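Local coordinates for Glyoxalase/bleomycin resistance protein/dioxygenase (Catenulispora acidiphila, PDB 4N04) that is of unproven function but belongs to the vicinal oxygen chelate superfamily of glyoxalases, bleomycin resistance proteins and dioxygenases, and may act as a dioxygenase, at residues 17-31 with 35-47. The protein carries 1 engineered substitution. Sequence-based numbering, arbitrary orientation.
Sequences FGAALAWYRSLLGAE and YPHETEAVWQLEE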
loop_
_atom_site.group_PDB
_atom_site.type_symbol
_atom_site.label_atom_id
_atom_site.label_comp_id
_atom_site.label_asym_id
_atom_site.label_seq_id
_atom_site.Cartn_x
_atom_site.Cartn_y
_atom_site.Cartn_z
ATOM N N PHE A 17 15.132 -1.812 -0.505
ATOM C CA PHE A 17 14.276 -1.275 -1.553
ATOM C C PHE A 17 13.678 -2.371 -2.446
ATOM O O PHE A 17 12.468 -2.388 -2.680
ATOM C CB PHE A 17 15.018 -0.239 -2.384
ATOM C CG PHE A 17 14.177 0.381 -3.459
ATOM C CD1 PHE A 17 13.292 1.406 -3.163
ATOM C CD2 PHE A 17 14.268 -0.057 -4.770
ATOM C CE1 PHE A 17 12.515 1.988 -4.160
ATOM C CE2 PHE A 17 13.496 0.523 -5.770
ATOM C CZ PHE A 17 12.619 1.547 -5.462
ATOM N N GLY A 18 14.516 -3.286 -2.926
ATOM C CA GLY A 18 14.056 -4.375 -3.771
ATOM C C GLY A 18 12.914 -5.206 -3.204
ATOM O O GLY A 18 11.934 -5.481 -3.901
ATOM N N ALA A 19 13.026 -5.608 -1.938
ATOM C CA ALA A 19 11.956 -6.377 -1.297
ATOM C C ALA A 19 10.673 -5.556 -1.246
ATOM O O ALA A 19 9.581 -6.052 -1.535
ATOM C CB ALA A 19 12.357 -6.809 0.090
ATOM N N ALA A 20 10.817 -4.287 -0.892
ATOM C CA ALA A 20 9.664 -3.411 -0.744
ATOM C C ALA A 20 8.984 -3.160 -2.091
ATOM O O ALA A 20 7.753 -3.193 -2.197
ATOM C CB ALA A 20 10.068 -2.089 -0.071
ATOM N N LEU A 21 9.788 -2.901 -3.115
ATOM C CA LEU A 21 9.258 -2.655 -4.445
ATOM C C LEU A 21 8.474 -3.870 -4.935
ATOM O O LEU A 21 7.375 -3.726 -5.477
ATOM C CB LEU A 21 10.391 -2.319 -5.412
ATOM C CG LEU A 21 10.056 -2.174 -6.897
ATOM C CD1 LEU A 21 8.961 -1.148 -7.126
ATOM C CD2 LEU A 21 11.318 -1.779 -7.654
ATOM N N ALA A 22 9.036 -5.059 -4.729
ATOM C CA ALA A 22 8.375 -6.289 -5.128
ATOM C C ALA A 22 7.019 -6.401 -4.435
ATOM O O ALA A 22 5.978 -6.591 -5.084
ATOM C CB ALA A 22 9.242 -7.479 -4.784
ATOM N N TRP A 23 7.039 -6.259 -3.111
ATOM C CA TRP A 23 5.838 -6.390 -2.301
ATOM C C TRP A 23 4.763 -5.375 -2.680
ATOM O O TRP A 23 3.616 -5.748 -2.906
ATOM C CB TRP A 23 6.181 -6.288 -0.820
ATOM C CG TRP A 23 5.031 -6.606 0.070
ATOM C CD1 TRP A 23 4.670 -7.838 0.532
ATOM C CD2 TRP A 23 4.079 -5.680 0.609
ATOM N NE1 TRP A 23 3.552 -7.737 1.321
ATOM C CE2 TRP A 23 3.172 -6.423 1.389
ATOM C CE3 TRP A 23 3.904 -4.295 0.506
ATOM C CZ2 TRP A 23 2.107 -5.828 2.062
ATOM C CZ3 TRP A 23 2.842 -3.708 1.176
ATOM C CH2 TRP A 23 1.959 -4.475 1.938
ATOM N N TYR A 24 5.116 -4.100 -2.768
ATOM C CA TYR A 24 4.118 -3.096 -3.127
ATOM C C TYR A 24 3.565 -3.312 -4.537
ATOM O O TYR A 24 2.397 -3.022 -4.810
ATOM C CB TYR A 24 4.667 -1.671 -2.947
ATOM C CG TYR A 24 4.678 -1.216 -1.498
ATOM C CD1 TYR A 24 3.587 -0.543 -0.951
ATOM C CD2 TYR A 24 5.762 -1.487 -0.678
ATOM C CE1 TYR A 24 3.581 -0.138 0.378
ATOM C CE2 TYR A 24 5.778 -1.102 0.628
ATOM C CZ TYR A 24 4.683 -0.423 1.169
ATOM O OH TYR A 24 4.707 -0.035 2.483
ATOM N N ARG A 25 4.407 -3.828 -5.426
ATOM C CA ARG A 25 3.978 -4.169 -6.779
ATOM C C ARG A 25 2.866 -5.219 -6.720
ATOM O O ARG A 25 1.773 -5.020 -7.269
ATOM C CB ARG A 25 5.154 -4.694 -7.604
ATOM C CG ARG A 25 5.133 -4.246 -9.055
ATOM C CD ARG A 25 5.808 -5.268 -9.962
ATOM N NE ARG A 25 7.143 -5.626 -9.495
ATOM C CZ ARG A 25 8.244 -4.957 -9.820
ATOM N NH1 ARG A 25 8.160 -3.892 -10.609
ATOM N NH2 ARG A 25 9.430 -5.348 -9.357
ATOM N N SER A 26 3.150 -6.327 -6.039
ATOM C CA SER A 26 2.155 -7.372 -5.824
ATOM C C SER A 26 0.866 -6.823 -5.219
ATOM O O SER A 26 -0.222 -7.081 -5.725
ATOM C CB SER A 26 2.721 -8.468 -4.928
ATOM O OG SER A 26 3.848 -9.091 -5.527
ATOM N N LEU A 27 0.991 -6.059 -4.141
ATOM C CA LEU A 27 -0.175 -5.571 -3.436
ATOM C C LEU A 27 -1.038 -4.704 -4.346
ATOM O O LEU A 27 -2.247 -4.924 -4.469
ATOM C CB LEU A 27 0.237 -4.789 -2.174
ATOM C CG LEU A 27 -0.882 -4.031 -1.455
ATOM C CD1 LEU A 27 -1.792 -5.007 -0.718
ATOM C CD2 LEU A 27 -0.328 -2.997 -0.502
ATOM N N LEU A 28 -0.420 -3.715 -4.984
ATOM C CA LEU A 28 -1.179 -2.754 -5.775
ATOM C C LEU A 28 -1.532 -3.313 -7.173
ATOM O O LEU A 28 -2.463 -2.839 -7.826
ATOM C CB LEU A 28 -0.410 -1.433 -5.889
ATOM C CG LEU A 28 -0.005 -0.685 -4.610
ATOM C CD1 LEU A 28 1.079 0.357 -4.919
ATOM C CD2 LEU A 28 -1.199 -0.025 -3.936
ATOM N N GLY A 29 -0.798 -4.329 -7.620
ATOM C CA GLY A 29 -1.040 -4.902 -8.929
ATOM C C GLY A 29 -0.747 -3.931 -10.059
ATOM O O GLY A 29 -1.399 -3.938 -11.104
ATOM N N ALA A 30 0.237 -3.074 -9.838
ATOM C CA ALA A 30 0.679 -2.153 -10.865
ATOM C C ALA A 30 2.149 -1.890 -10.663
ATOM O O ALA A 30 2.697 -2.147 -9.596
ATOM C CB ALA A 30 -0.103 -0.857 -10.813
ATOM N N GLU A 31 2.781 -1.399 -11.715
ATOM C CA GLU A 31 4.183 -1.036 -11.687
ATOM C C GLU A 31 4.239 0.408 -11.259
ATOM O O GLU A 31 3.265 1.146 -11.443
ATOM C CB GLU A 31 4.771 -1.177 -13.096
ATOM C CG GLU A 31 4.893 -2.610 -13.560
ATOM C CD GLU A 31 6.200 -3.234 -13.124
ATOM O OE1 GLU A 31 7.114 -2.465 -12.743
ATOM O OE2 GLU A 31 6.310 -4.481 -13.165
ATOM N N TYR A 35 10.213 6.430 -11.207
ATOM C CA TYR A 35 11.247 6.406 -10.174
ATOM C C TYR A 35 11.984 7.740 -10.104
ATOM O O TYR A 35 12.842 8.012 -10.927
ATOM C CB TYR A 35 12.277 5.305 -10.429
ATOM C CG TYR A 35 11.730 3.908 -10.526
ATOM C CD1 TYR A 35 11.945 2.986 -9.514
ATOM C CD2 TYR A 35 11.008 3.503 -11.636
ATOM C CE1 TYR A 35 11.454 1.699 -9.600
ATOM C CE2 TYR A 35 10.506 2.223 -11.734
ATOM C CZ TYR A 35 10.735 1.321 -10.719
ATOM O OH TYR A 35 10.233 0.043 -10.833
ATOM N N PRO A 36 11.656 8.573 -9.109
ATOM C CA PRO A 36 12.414 9.803 -8.849
ATOM C C PRO A 36 13.919 9.543 -8.745
ATOM O O PRO A 36 14.697 10.349 -9.238
ATOM C CB PRO A 36 11.867 10.265 -7.501
ATOM C CG PRO A 36 10.485 9.731 -7.467
ATOM C CD PRO A 36 10.524 8.412 -8.181
ATOM N N HIS A 37 14.323 8.451 -8.103
ATOM C CA HIS A 37 15.708 8.000 -8.174
ATOM C C HIS A 37 15.786 6.484 -8.021
ATOM O O HIS A 37 14.781 5.801 -8.185
ATOM C CB HIS A 37 16.613 8.736 -7.180
ATOM C CG HIS A 37 16.331 8.430 -5.744
ATOM N ND1 HIS A 37 16.795 7.293 -5.118
ATOM C CD2 HIS A 37 15.655 9.128 -4.802
ATOM C CE1 HIS A 37 16.406 7.296 -3.856
ATOM N NE2 HIS A 37 15.712 8.399 -3.636
ATOM N N GLU A 38 16.963 5.948 -7.726
ATOM C CA GLU A 38 17.117 4.498 -7.751
ATOM C C GLU A 38 16.485 3.757 -6.581
ATOM O O GLU A 38 16.052 2.620 -6.739
ATOM C CB GLU A 38 18.573 4.086 -7.893
ATOM C CG GLU A 38 18.715 2.922 -8.850
ATOM C CD GLU A 38 19.998 2.150 -8.663
ATOM O OE1 GLU A 38 20.570 2.214 -7.548
ATOM O OE2 GLU A 38 20.422 1.475 -9.633
ATOM N N THR A 39 16.446 4.378 -5.408
ATOM C CA THR A 39 15.761 3.756 -4.284
ATOM C C THR A 39 14.471 4.502 -3.893
ATOM O O THR A 39 14.172 4.693 -2.716
ATOM C CB THR A 39 16.707 3.543 -3.091
ATOM O OG1 THR A 39 17.366 4.771 -2.778
ATOM C CG2 THR A 39 17.755 2.498 -3.447
ATOM N N GLU A 40 13.704 4.884 -4.912
ATOM C CA GLU A 40 12.443 5.585 -4.738
ATOM C C GLU A 40 11.478 5.255 -5.855
ATOM O O GLU A 40 11.807 5.371 -7.030
ATOM C CB GLU A 40 12.662 7.085 -4.729
ATOM C CG GLU A 40 12.298 7.716 -3.432
ATOM C CD GLU A 40 12.054 9.199 -3.546
ATOM O OE1 GLU A 40 13.021 9.975 -3.372
ATOM O OE2 GLU A 40 10.889 9.577 -3.805
ATOM N N ALA A 41 10.272 4.856 -5.481
ATOM C CA ALA A 41 9.258 4.504 -6.452
ATOM C C ALA A 41 7.938 5.159 -6.062
ATOM O O ALA A 41 7.542 5.132 -4.894
ATOM C CB ALA A 41 9.113 2.996 -6.525
ATOM N N VAL A 42 7.272 5.746 -7.048
ATOM C CA VAL A 42 6.010 6.444 -6.871
ATOM C C VAL A 42 4.909 5.744 -7.667
ATOM O O VAL A 42 5.093 5.437 -8.843
ATOM C CB VAL A 42 6.115 7.882 -7.400
ATOM C CG1 VAL A 42 4.784 8.603 -7.295
ATOM C CG2 VAL A 42 7.200 8.641 -6.672
ATOM N N TRP A 43 3.778 5.473 -7.023
ATOM C CA TRP A 43 2.598 4.981 -7.722
ATOM C C TRP A 43 1.550 6.067 -7.729
ATOM O O TRP A 43 1.203 6.613 -6.677
ATOM C CB TRP A 43 1.979 3.776 -7.025
ATOM C CG TRP A 43 2.698 2.497 -7.177
ATOM C CD1 TRP A 43 2.365 1.471 -8.004
ATOM C CD2 TRP A 43 3.852 2.070 -6.452
ATOM N NE1 TRP A 43 3.244 0.431 -7.850
ATOM C CE2 TRP A 43 4.173 0.774 -6.906
ATOM C CE3 TRP A 43 4.654 2.658 -5.468
ATOM C CZ2 TRP A 43 5.256 0.052 -6.410
ATOM C CZ3 TRP A 43 5.734 1.944 -4.977
ATOM C CH2 TRP A 43 6.024 0.654 -5.445
ATOM N N GLN A 44 1.032 6.377 -8.910
ATOM C CA GLN A 44 -0.180 7.167 -8.977
ATOM C C GLN A 44 -1.349 6.212 -8.883
ATOM O O GLN A 44 -1.529 5.358 -9.752
ATOM C CB GLN A 44 -0.272 7.960 -10.265
ATOM C CG GLN A 44 -1.564 8.732 -10.344
ATOM C CD GLN A 44 -1.453 9.912 -11.262
ATOM O OE1 GLN A 44 -0.446 10.617 -11.257
ATOM N NE2 GLN A 44 -2.478 10.131 -12.072
ATOM N N LEU A 45 -2.118 6.348 -7.809
ATOM C CA LEU A 45 -3.250 5.474 -7.551
ATOM C C LEU A 45 -4.459 6.046 -8.260
ATOM O O LEU A 45 -5.310 5.324 -8.762
ATOM C CB LEU A 45 -3.509 5.387 -6.051
ATOM C CG LEU A 45 -2.270 4.973 -5.260
ATOM C CD1 LEU A 45 -2.581 4.874 -3.778
ATOM C CD2 LEU A 45 -1.711 3.657 -5.782
ATOM N N GLU A 46 -4.495 7.368 -8.311
ATOM C CA GLU A 46 -5.608 8.108 -8.855
ATOM C C GLU A 46 -5.107 9.537 -8.959
ATOM O O GLU A 46 -3.994 9.841 -8.533
ATOM C CB GLU A 46 -6.812 8.030 -7.921
ATOM C CG GLU A 46 -8.131 7.951 -8.634
ATOM C CD GLU A 46 -8.270 6.686 -9.458
ATOM O OE1 GLU A 46 -7.969 6.718 -10.680
ATOM O OE2 GLU A 46 -8.685 5.657 -8.878
ATOM N N GLU A 47 -5.925 10.413 -9.526
ATOM C CA GLU A 47 -5.522 11.789 -9.722
ATOM C C GLU A 47 -5.343 12.485 -8.379
ATOM O O GLU A 47 -6.283 12.604 -7.588
ATOM C CB GLU A 47 -6.545 12.530 -10.582
ATOM C CG GLU A 47 -6.426 14.039 -10.519
ATOM C CD GLU A 47 -6.198 14.669 -11.881
ATOM O OE1 GLU A 47 -5.556 15.743 -11.932
ATOM O OE2 GLU A 47 -6.662 14.098 -12.896
#
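W43 rises from strand 40-46 to meet L28, Y24 and L21 of helix 17-28, and it illustrates how the βαβββ module of the vicinal oxygen chelate fold seats its helix on its sheet. The helix lies nearly parallel to the strand, 13° between axes 9.9 Å apart, and the indole spans from L28 to L21. Methyl CD1 of L28 sits over the five-membered ring, 3.4 Å from its centroid and 5° off the ring normal, a CH-pi contact made almost straight down. The six-membered end points back toward the N-terminal half of the helix, where CH2 of W43 meets Y24 CB at 3.7 Å and also touches L21 CD1. Beyond the helix end, where G29 takes positive phi, W43 NE1 donates to A30 O at 3.2 Å, the acceptor lying in the indole plane but the nitrogen standing well above the carbonyl plane; this bond and the L28 methyl together limit the indole's rotation. At the other end of the contact F17, its CG anti to the backbone N (chi1 -178°), lays its ring against the turn 37-40. T39 CA sits over one face in a CH-pi contact, 3.7 Å from the centroid, with E38 O over the same face, while A41 CB approaches CZ of F17 at 3.9 Å. Between these two aromatics L21 splits its methyls: CD1 goes to W43 and A41, CD2 of L21 to the ring edge of Y35, 4.0 Å from Y35 CE1. Beyond CB the Y24 ring leads away from W43, its hydroxyl hydrogen-bonded to D103. Further out, R25 NH1 and E31 OE1 form a salt bridge of 2.8 Å, tying the helix to the segment that leaves it.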